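Local coordinates for ATP-dependent DNA helicase uvsW (Enterobacteria phage T4, PDB 2OCA), which couples ATP hydrolysis to the unwinding of duplex DNA in the 3'-5' direction and drives Holliday-junction branch migration during recombination-dependent repair, at residues A[375-380]-A[401-406]; A[458-463]-A[471-476]; A[236-241]-A[264-269]. The protein carries 1 engineered substitution. All blocks are in the same frame, centred on the assembly; numbering follows the deposited sequence.

Contact 1: A[375-380]-A[401-406]; sequences YYVSGE and IVASYG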
loop_
_atom_site.group_PDB
_atom_site.type_symbol
_atom_site.label_atom_id
_atom_site.label_comp_id
_atom_site.label_asym_id
_atom_site.label_seq_id
_atom_site.Cartn_x
_atom_site.Cartn_y
_atom_site.Cartn_z
ATOM N N TYR A 375 -31.542 -7.796 -2.467
ATOM C CA TYR A 375 -32.275 -9.020 -2.191
ATOM C C TYR A 375 -32.167 -9.427 -0.733
ATOM O O TYR A 375 -31.082 -9.411 -0.155
ATOM C CB TYR A 375 -31.737 -10.148 -3.075
ATOM C CG TYR A 375 -31.737 -9.801 -4.545
ATOM C CD1 TYR A 375 -32.913 -9.849 -5.295
ATOM C CD2 TYR A 375 -30.571 -9.362 -5.175
ATOM C CE1 TYR A 375 -32.929 -9.464 -6.635
ATOM C CE2 TYR A 375 -30.577 -8.974 -6.513
ATOM C CZ TYR A 375 -31.759 -9.025 -7.234
ATOM O OH TYR A 375 -31.774 -8.617 -8.546
ATOM N N TYR A 376 -33.302 -9.782 -0.138
ATOM C CA TYR A 376 -33.334 -10.228 1.248
ATOM C C TYR A 376 -33.213 -11.740 1.193
ATOM O O TYR A 376 -33.858 -12.379 0.375
ATOM C CB TYR A 376 -34.656 -9.839 1.907
ATOM C CG TYR A 376 -34.817 -10.384 3.311
ATOM C CD1 TYR A 376 -34.167 -9.793 4.396
ATOM C CD2 TYR A 376 -35.628 -11.490 3.556
ATOM C CE1 TYR A 376 -34.328 -10.292 5.688
ATOM C CE2 TYR A 376 -35.794 -11.997 4.839
ATOM C CZ TYR A 376 -35.146 -11.394 5.904
ATOM O OH TYR A 376 -35.343 -11.884 7.178
ATOM N N VAL A 377 -32.388 -12.321 2.050
ATOM C CA VAL A 377 -32.228 -13.761 2.021
ATOM C C VAL A 377 -32.152 -14.422 3.385
ATOM O O VAL A 377 -31.284 -14.114 4.201
ATOM C CB VAL A 377 -30.975 -14.156 1.214
ATOM C CG1 VAL A 377 -30.793 -15.662 1.238
ATOM C CG2 VAL A 377 -31.107 -13.668 -0.215
ATOM N N SER A 378 -33.077 -15.346 3.612
ATOM C CA SER A 378 -33.149 -16.119 4.847
ATOM C C SER A 378 -34.408 -16.972 4.797
ATOM O O SER A 378 -34.529 -17.993 5.489
ATOM C CB SER A 378 -33.188 -15.202 6.069
ATOM O OG SER A 378 -33.151 -15.986 7.249
ATOM N N GLY A 379 -35.345 -16.528 3.961
ATOM C CA GLY A 379 -36.611 -17.224 3.787
ATOM C C GLY A 379 -36.574 -18.019 2.491
ATOM O O GLY A 379 -35.536 -18.008 1.795
ATOM N N GLU A 380 -37.685 -18.682 2.153
ATOM C CA GLU A 380 -37.767 -19.457 0.914
ATOM C C GLU A 380 -36.391 -20.075 0.657
ATOM O O GLU A 380 -35.891 -20.128 -0.470
ATOM N N ILE A 401 -26.895 -8.066 -1.268
ATOM C CA ILE A 401 -27.750 -9.117 -0.762
ATOM C C ILE A 401 -27.693 -9.099 0.763
ATOM O O ILE A 401 -26.617 -9.170 1.356
ATOM C CB ILE A 401 -27.336 -10.496 -1.350
ATOM C CG1 ILE A 401 -27.042 -11.490 -0.236
ATOM C CG2 ILE A 401 -26.159 -10.333 -2.287
ATOM C CD1 ILE A 401 -28.286 -12.026 0.416
ATOM N N VAL A 402 -28.867 -8.966 1.379
ATOM C CA VAL A 402 -29.012 -8.935 2.832
ATOM C C VAL A 402 -29.365 -10.332 3.339
ATOM O O VAL A 402 -30.490 -10.783 3.174
ATOM C CB VAL A 402 -30.137 -7.986 3.236
ATOM C CG1 VAL A 402 -30.263 -7.943 4.740
ATOM C CG2 VAL A 402 -29.873 -6.612 2.678
ATOM N N ALA A 403 -28.413 -11.015 3.962
ATOM C CA ALA A 403 -28.676 -12.364 4.444
ATOM C C ALA A 403 -28.306 -12.558 5.902
ATOM O O ALA A 403 -27.713 -11.682 6.517
ATOM C CB ALA A 403 -27.929 -13.368 3.587
ATOM N N SER A 404 -28.670 -13.711 6.453
ATOM C CA SER A 404 -28.356 -14.018 7.838
ATOM C C SER A 404 -27.130 -14.924 7.847
ATOM O O SER A 404 -26.830 -15.569 6.841
ATOM C CB SER A 404 -29.532 -14.722 8.513
ATOM O OG SER A 404 -29.638 -16.060 8.076
ATOM N N TYR A 405 -26.423 -14.972 8.975
ATOM C CA TYR A 405 -25.223 -15.799 9.072
ATOM C C TYR A 405 -25.541 -17.240 8.738
ATOM O O TYR A 405 -24.683 -17.968 8.231
ATOM C CB TYR A 405 -24.595 -15.715 10.470
ATOM C CG TYR A 405 -24.034 -14.347 10.818
ATOM C CD1 TYR A 405 -24.741 -13.465 11.640
ATOM C CD2 TYR A 405 -22.803 -13.928 10.314
ATOM C CE1 TYR A 405 -24.236 -12.202 11.952
ATOM C CE2 TYR A 405 -22.289 -12.665 10.620
ATOM C CZ TYR A 405 -23.011 -11.810 11.439
ATOM O OH TYR A 405 -22.508 -10.563 11.740
ATOM N N GLY A 406 -26.777 -17.645 9.017
ATOM C CA GLY A 406 -27.186 -19.006 8.728
ATOM C C GLY A 406 -27.130 -19.278 7.239
ATOM O O GLY A 406 -26.366 -20.119 6.772
#

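Contact 2: A[458-463]-A[471-476]; sequences AGVKPK and YVHLNY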
loop_
_atom_site.group_PDB
_atom_site.type_symbol
_atom_site.label_atom_id
_atom_site.label_comp_id
_atom_site.label_asym_id
_atom_site.label_seq_id
_atom_site.Cartn_x
_atom_site.Cartn_y
_atom_site.Cartn_z
ATOM N N ALA A 458 -18.865 3.467 21.645
ATOM C CA ALA A 458 -19.675 4.323 22.491
ATOM C C ALA A 458 -18.948 4.458 23.825
ATOM O O ALA A 458 -19.571 4.495 24.890
ATOM C CB ALA A 458 -21.055 3.712 22.692
ATOM N N GLY A 459 -17.620 4.524 23.756
ATOM C CA GLY A 459 -16.820 4.648 24.962
ATOM C C GLY A 459 -16.969 6.019 25.589
ATOM O O GLY A 459 -17.229 6.987 24.886
ATOM N N VAL A 460 -16.799 6.110 26.903
ATOM C CA VAL A 460 -16.939 7.382 27.605
ATOM C C VAL A 460 -15.614 8.108 27.793
ATOM O O VAL A 460 -14.682 7.574 28.404
ATOM C CB VAL A 460 -17.582 7.184 29.001
ATOM C CG1 VAL A 460 -17.787 8.530 29.677
ATOM C CG2 VAL A 460 -18.910 6.454 28.872
ATOM N N LYS A 461 -15.536 9.331 27.272
ATOM C CA LYS A 461 -14.324 10.139 27.396
ATOM C C LYS A 461 -14.133 10.543 28.845
ATOM O O LYS A 461 -15.089 10.682 29.598
ATOM C CB LYS A 461 -14.418 11.404 26.546
ATOM C CG LYS A 461 -14.367 11.175 25.047
ATOM C CD LYS A 461 -14.622 12.470 24.302
ATOM C CE LYS A 461 -14.781 12.230 22.811
ATOM N NZ LYS A 461 -15.371 13.403 22.097
ATOM N N PRO A 462 -12.882 10.727 29.261
ATOM C CA PRO A 462 -12.616 11.125 30.646
ATOM C C PRO A 462 -12.996 12.586 30.897
ATOM O O PRO A 462 -12.968 13.417 29.982
ATOM C CB PRO A 462 -11.117 10.867 30.799
ATOM C CG PRO A 462 -10.592 11.108 29.429
ATOM C CD PRO A 462 -11.632 10.465 28.525
ATOM N N LYS A 463 -13.372 12.891 32.134
ATOM C CA LYS A 463 -13.745 14.255 32.495
ATOM C C LYS A 463 -12.538 15.181 32.298
ATOM O O LYS A 463 -12.609 16.160 31.557
ATOM C CB LYS A 463 -14.223 14.316 33.956
ATOM C CG LYS A 463 -15.552 13.624 34.232
ATOM N N TYR A 471 -10.546 6.559 26.695
ATOM C CA TYR A 471 -11.870 6.385 27.289
ATOM C C TYR A 471 -11.717 5.939 28.727
ATOM O O TYR A 471 -10.740 5.287 29.094
ATOM C CB TYR A 471 -12.686 5.338 26.539
ATOM C CG TYR A 471 -13.019 5.739 25.137
ATOM C CD1 TYR A 471 -13.718 6.908 24.880
ATOM C CD2 TYR A 471 -12.613 4.962 24.059
ATOM C CE1 TYR A 471 -14.003 7.297 23.578
ATOM C CE2 TYR A 471 -12.898 5.340 22.754
ATOM C CZ TYR A 471 -13.592 6.506 22.519
ATOM O OH TYR A 471 -13.889 6.878 21.232
ATOM N N VAL A 472 -12.693 6.293 29.542
ATOM C CA VAL A 472 -12.671 5.937 30.947
ATOM C C VAL A 472 -13.535 4.704 31.157
ATOM O O VAL A 472 -13.371 3.971 32.132
ATOM C CB VAL A 472 -13.190 7.134 31.800
ATOM C CG1 VAL A 472 -13.746 6.676 33.116
ATOM C CG2 VAL A 472 -12.049 8.088 32.052
ATOM N N HIS A 473 -14.443 4.484 30.213
ATOM C CA HIS A 473 -15.375 3.375 30.253
ATOM C C HIS A 473 -15.600 2.868 28.841
ATOM O O HIS A 473 -15.663 3.658 27.893
ATOM C CB HIS A 473 -16.708 3.843 30.834
ATOM C CG HIS A 473 -17.814 2.838 30.713
ATOM N ND1 HIS A 473 -17.947 1.764 31.565
ATOM C CD2 HIS A 473 -18.845 2.751 29.836
ATOM C CE1 HIS A 473 -19.014 1.062 31.223
ATOM N NE2 HIS A 473 -19.576 1.640 30.177
ATOM N N LEU A 474 -15.728 1.551 28.703
ATOM C CA LEU A 474 -15.960 0.939 27.401
ATOM C C LEU A 474 -17.309 0.248 27.371
ATOM O O LEU A 474 -17.700 -0.417 28.341
ATOM C CB LEU A 474 -14.879 -0.099 27.107
ATOM C CG LEU A 474 -13.543 0.309 26.486
ATOM C CD1 LEU A 474 -13.075 1.643 27.040
ATOM C CD2 LEU A 474 -12.521 -0.793 26.738
ATOM N N ASN A 475 -18.042 0.427 26.277
ATOM C CA ASN A 475 -19.311 -0.267 26.143
ATOM C C ASN A 475 -18.841 -1.645 25.682
ATOM O O ASN A 475 -17.684 -1.793 25.288
ATOM C CB ASN A 475 -20.212 0.411 25.097
ATOM C CG ASN A 475 -19.501 0.679 23.779
ATOM O OD1 ASN A 475 -18.521 1.415 23.731
ATOM N ND2 ASN A 475 -20.000 0.087 22.708
ATOM N N TYR A 476 -19.701 -2.650 25.732
ATOM C CA TYR A 476 -19.278 -3.996 25.349
ATOM C C TYR A 476 -18.824 -4.191 23.907
ATOM O O TYR A 476 -17.804 -4.844 23.656
ATOM C CB TYR A 476 -20.382 -4.999 25.680
ATOM C CG TYR A 476 -20.522 -5.228 27.155
ATOM C CD1 TYR A 476 -19.641 -6.062 27.830
ATOM C CD2 TYR A 476 -21.501 -4.567 27.894
ATOM C CE1 TYR A 476 -19.721 -6.233 29.201
ATOM C CE2 TYR A 476 -21.590 -4.733 29.267
ATOM C CZ TYR A 476 -20.693 -5.572 29.913
ATOM O OH TYR A 476 -20.779 -5.763 31.272
#

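Contact 3: A[236-241]-A[264-269]; sequences LATGKS and DGKANI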
loop_
_atom_site.group_PDB
_atom_site.type_symbol
_atom_site.label_atom_id
_atom_site.label_comp_id
_atom_site.label_asym_id
_atom_site.label_seq_id
_atom_site.Cartn_x
_atom_site.Cartn_y
_atom_site.Cartn_z
ATOM N N LEU A 236 6.383 4.898 -15.436
ATOM C CA LEU A 236 6.230 5.874 -16.501
ATOM C C LEU A 236 7.598 6.414 -16.869
ATOM O O LEU A 236 7.733 7.215 -17.793
ATOM C CB LEU A 236 5.327 7.025 -16.062
ATOM C CG LEU A 236 3.905 6.659 -15.631
ATOM C CD1 LEU A 236 3.132 7.929 -15.270
ATOM C CD2 LEU A 236 3.212 5.898 -16.738
ATOM N N ALA A 237 8.616 5.977 -16.138
ATOM C CA ALA A 237 9.974 6.425 -16.401
ATOM C C ALA A 237 10.576 5.634 -17.567
ATOM O O ALA A 237 10.460 4.403 -17.641
ATOM C CB ALA A 237 10.826 6.257 -15.156
ATOM N N THR A 238 11.224 6.351 -18.475
ATOM C CA THR A 238 11.833 5.735 -19.637
ATOM C C THR A 238 13.292 5.419 -19.367
ATOM O O THR A 238 13.940 6.091 -18.563
ATOM C CB THR A 238 11.767 6.668 -20.852
ATOM O OG1 THR A 238 12.673 7.762 -20.666
ATOM C CG2 THR A 238 10.356 7.206 -21.030
ATOM N N GLY A 239 13.807 4.395 -20.043
ATOM C CA GLY A 239 15.199 4.029 -19.867
ATOM C C GLY A 239 16.108 5.196 -20.212
ATOM O O GLY A 239 17.151 5.391 -19.580
ATOM N N LYS A 240 15.714 5.981 -21.212
ATOM C CA LYS A 240 16.518 7.121 -21.616
ATOM C C LYS A 240 16.678 8.056 -20.422
ATOM O O LYS A 240 17.784 8.491 -20.109
ATOM C CB LYS A 240 15.851 7.860 -22.774
ATOM C CG LYS A 240 16.741 8.904 -23.423
ATOM C CD LYS A 240 15.974 9.736 -24.436
ATOM N N SER A 241 15.568 8.351 -19.749
ATOM C CA SER A 241 15.595 9.227 -18.578
ATOM C C SER A 241 16.457 8.668 -17.454
ATOM O O SER A 241 17.332 9.360 -16.935
ATOM C CB SER A 241 14.185 9.456 -18.054
ATOM O OG SER A 241 13.424 10.177 -19.000
ATOM N N ASP A 264 3.435 -2.385 -17.042
ATOM C CA ASP A 264 3.164 -1.374 -18.077
ATOM C C ASP A 264 4.303 -0.353 -18.145
ATOM O O ASP A 264 4.083 0.799 -18.526
ATOM C CB ASP A 264 1.869 -0.601 -17.776
ATOM C CG ASP A 264 0.653 -1.505 -17.601
ATOM O OD1 ASP A 264 -0.420 -0.968 -17.235
ATOM O OD2 ASP A 264 0.764 -2.734 -17.830
ATOM N N GLY A 265 5.510 -0.767 -17.774
ATOM C CA GLY A 265 6.631 0.153 -17.769
ATOM C C GLY A 265 7.303 0.455 -19.095
ATOM O O GLY A 265 7.553 -0.445 -19.896
ATOM N N LYS A 266 7.599 1.733 -19.320
ATOM C CA LYS A 266 8.263 2.170 -20.538
ATOM C C LYS A 266 9.614 1.477 -20.684
ATOM O O LYS A 266 10.006 1.065 -21.772
ATOM C CB LYS A 266 8.497 3.678 -20.502
ATOM C CG LYS A 266 7.409 4.535 -21.090
ATOM C CD LYS A 266 6.152 4.507 -20.277
ATOM C CE LYS A 266 5.244 5.649 -20.707
ATOM N NZ LYS A 266 5.883 6.990 -20.487
ATOM N N ALA A 267 10.329 1.360 -19.578
ATOM C CA ALA A 267 11.639 0.741 -19.577
ATOM C C ALA A 267 11.521 -0.739 -19.316
ATOM O O ALA A 267 10.454 -1.239 -18.990
ATOM C CB ALA A 267 12.515 1.384 -18.504
ATOM N N ASN A 268 12.637 -1.437 -19.455
ATOM C CA ASN A 268 12.670 -2.859 -19.204
ATOM C C ASN A 268 12.838 -3.066 -17.702
ATOM O O ASN A 268 13.488 -2.270 -17.025
ATOM C CB ASN A 268 13.835 -3.489 -19.962
ATOM C CG ASN A 268 13.863 -5.001 -19.841
ATOM O OD1 ASN A 268 14.340 -5.555 -18.850
ATOM N ND2 ASN A 268 13.336 -5.680 -20.851
ATOM N N ILE A 269 12.248 -4.135 -17.179
ATOM C CA ILE A 269 12.346 -4.446 -15.756
ATOM C C ILE A 269 13.820 -4.419 -15.282
ATOM O O ILE A 269 14.129 -3.959 -14.172
ATOM C CB ILE A 269 11.726 -5.848 -15.457
ATOM C CG1 ILE A 269 11.702 -6.102 -13.951
ATOM C CG2 ILE A 269 12.527 -6.941 -16.151
ATOM C CD1 ILE A 269 10.792 -5.158 -13.197
#

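Contact 1: A[375-380]-A[401-406]
Tyr376 pairs with Val402 in parallel register, bonded through the neighbouring Tyr375 and Val377, closing the right-handed beta-alpha-beta unit of strand 374-377, helix 383-395 and strand 400-404 at one edge of the RecA-like C-terminal helicase domain. The two short strand axes run 4.6 Å apart at 9°. Two backbone hydrogen bonds make the ladder, and both end on Val402: its N donates to Tyr375 O at 2.7 Å, and its O accepts from Val377 N at 2.7 Å. A third bond, Ser404 N to Val377 O, is weak. Apolar contacts lie on both faces of the sheet. On the face of Val377, Ile401 and Ala403, the CD1 end of Ile401 meets CB and CG2 of Val377, the two side chains crossing at a slant, and CB of Val377 lies 3.9 Å from CB of Ala403. On the other face Tyr376 has CG anti to its N (chi1 175°), which brings ring atom CD1 to 4.3 Å from Val402 CG1; Phe364 of helix 357-368 touches both residues. At the end of its strand Ser404 N-caps helix 405-410 through a weak bond from Val407 N to its OG, and that OG lies 3.6 Å from Ser378 OG.

Contact 2: A[458-463]-A[471-476]
A classic beta bulge joins the two arms of the loop that links strand 450-457 to helix 476-490 in the C-terminal helicase domain: Val472 and His473 both face Val460. Val460 is gripped through both of its backbone polar groups. Its N donates to His473 O at 2.9 Å, and its O receives Val472 N at 2.6 Å, a nearly straight bond (172° at the hydrogen). Beside this pairing CG2 of Val460 crosses the His473 side chain, coming to 3.8 Å from CD2.

The Tyr471 ring lies against the neighbouring backbone. CA of Gly459 stands over one ring face in a CH-pi contact, 4.0 Å from the centroid, while Val460 O and Lys461 N lie at the ring edge. At the far end of the ring the hydroxyl is hydrogen-bonded to Asp457, which also accepts a bond from Gly459 N. The extended Lys461 chain passes Tyr471 with CG near CE1 and ends in a salt bridge to Asp308.

Asn475, the N-cap of helix 476-490, closes the base of the loop. With chi1 at 50°, CG lies between backbone N and carbonyl carbon and the amide turns back to Ala458; ND2 is bonded to Asp456 O and Glu322, while OD1 takes Ala458 N at 2.9 Å, the donor standing above the amide carbonyl plane, 47° out of it.

Contact 3: A[236-241]-A[264-269]
The segment just after the predicted DEAH box, leading into helix 239-245, meets the loop that follows strand 254-259 and leads into helix 269-276, on the surface of the ATP-binding helicase domain. Lys266 spans most of this contact. Its side chain lies along residues 236-238: CB sits 3.5 Å from Ala237 O, CG crosses Thr238 at 4.0 Å from CG2, and CD passes Leu236. Bends at chi2 (68°) and chi4 (-61°) steer the chain along residues 238 to 236 and bring NZ to Leu236 O. The hydrogen bond from Lys266 NZ to Leu236 O is long, at 3.3 Å, and the donor is tilted 30° from the carbonyl plane. The backbone of Lys266 is also bonded to that of His235, the last residue of the DEAH box.

Ala267 makes the second point of approach. Its methyl CB lies 3.6 Å from Gly239 N, at the first turn of helix 239-245. Just before that turn Thr238, at the N-cap position, shares a hydrogen bond with Ser241 between OG1 and OG at 3.0 Å.

The predicted ATP site is near, the Leu236 side chain being about 9 Å from that of Arg141, the engineered residue. The one direct hydrogen bond between the segments is thus the long one from the lysine ammonium group, with Tyr272 OH bridging Ala237 O and Ala267 N from outside, so this surface join rests on few polar bonds, with the lysine methylenes, the Thr238 methyl and the Ala267 methyl as its apolar part.

Overall arrangement
Contacts 1 and 2 both belong to the C-terminal helicase domain yet hold different parts of it, their centres about 34 Å apart: contact 1 joins an outermost strand of the parallel sheet to its neighbour, whereas contact 2 ties together one loop beyond the sheet. Contact 3 lies in the ATP-binding domain, on the opposite side of the chain's centre from both, and approaches the predicted nucleotide site. Contacts 1 and 2 are partly buried; contact 3 is a surface contact. The chemistry follows: ladder bonds with apolar faces in contact 1, bulge pairing with ring and amide contacts in contact 2, and a long lysine-to-carbonyl bond in contact 3.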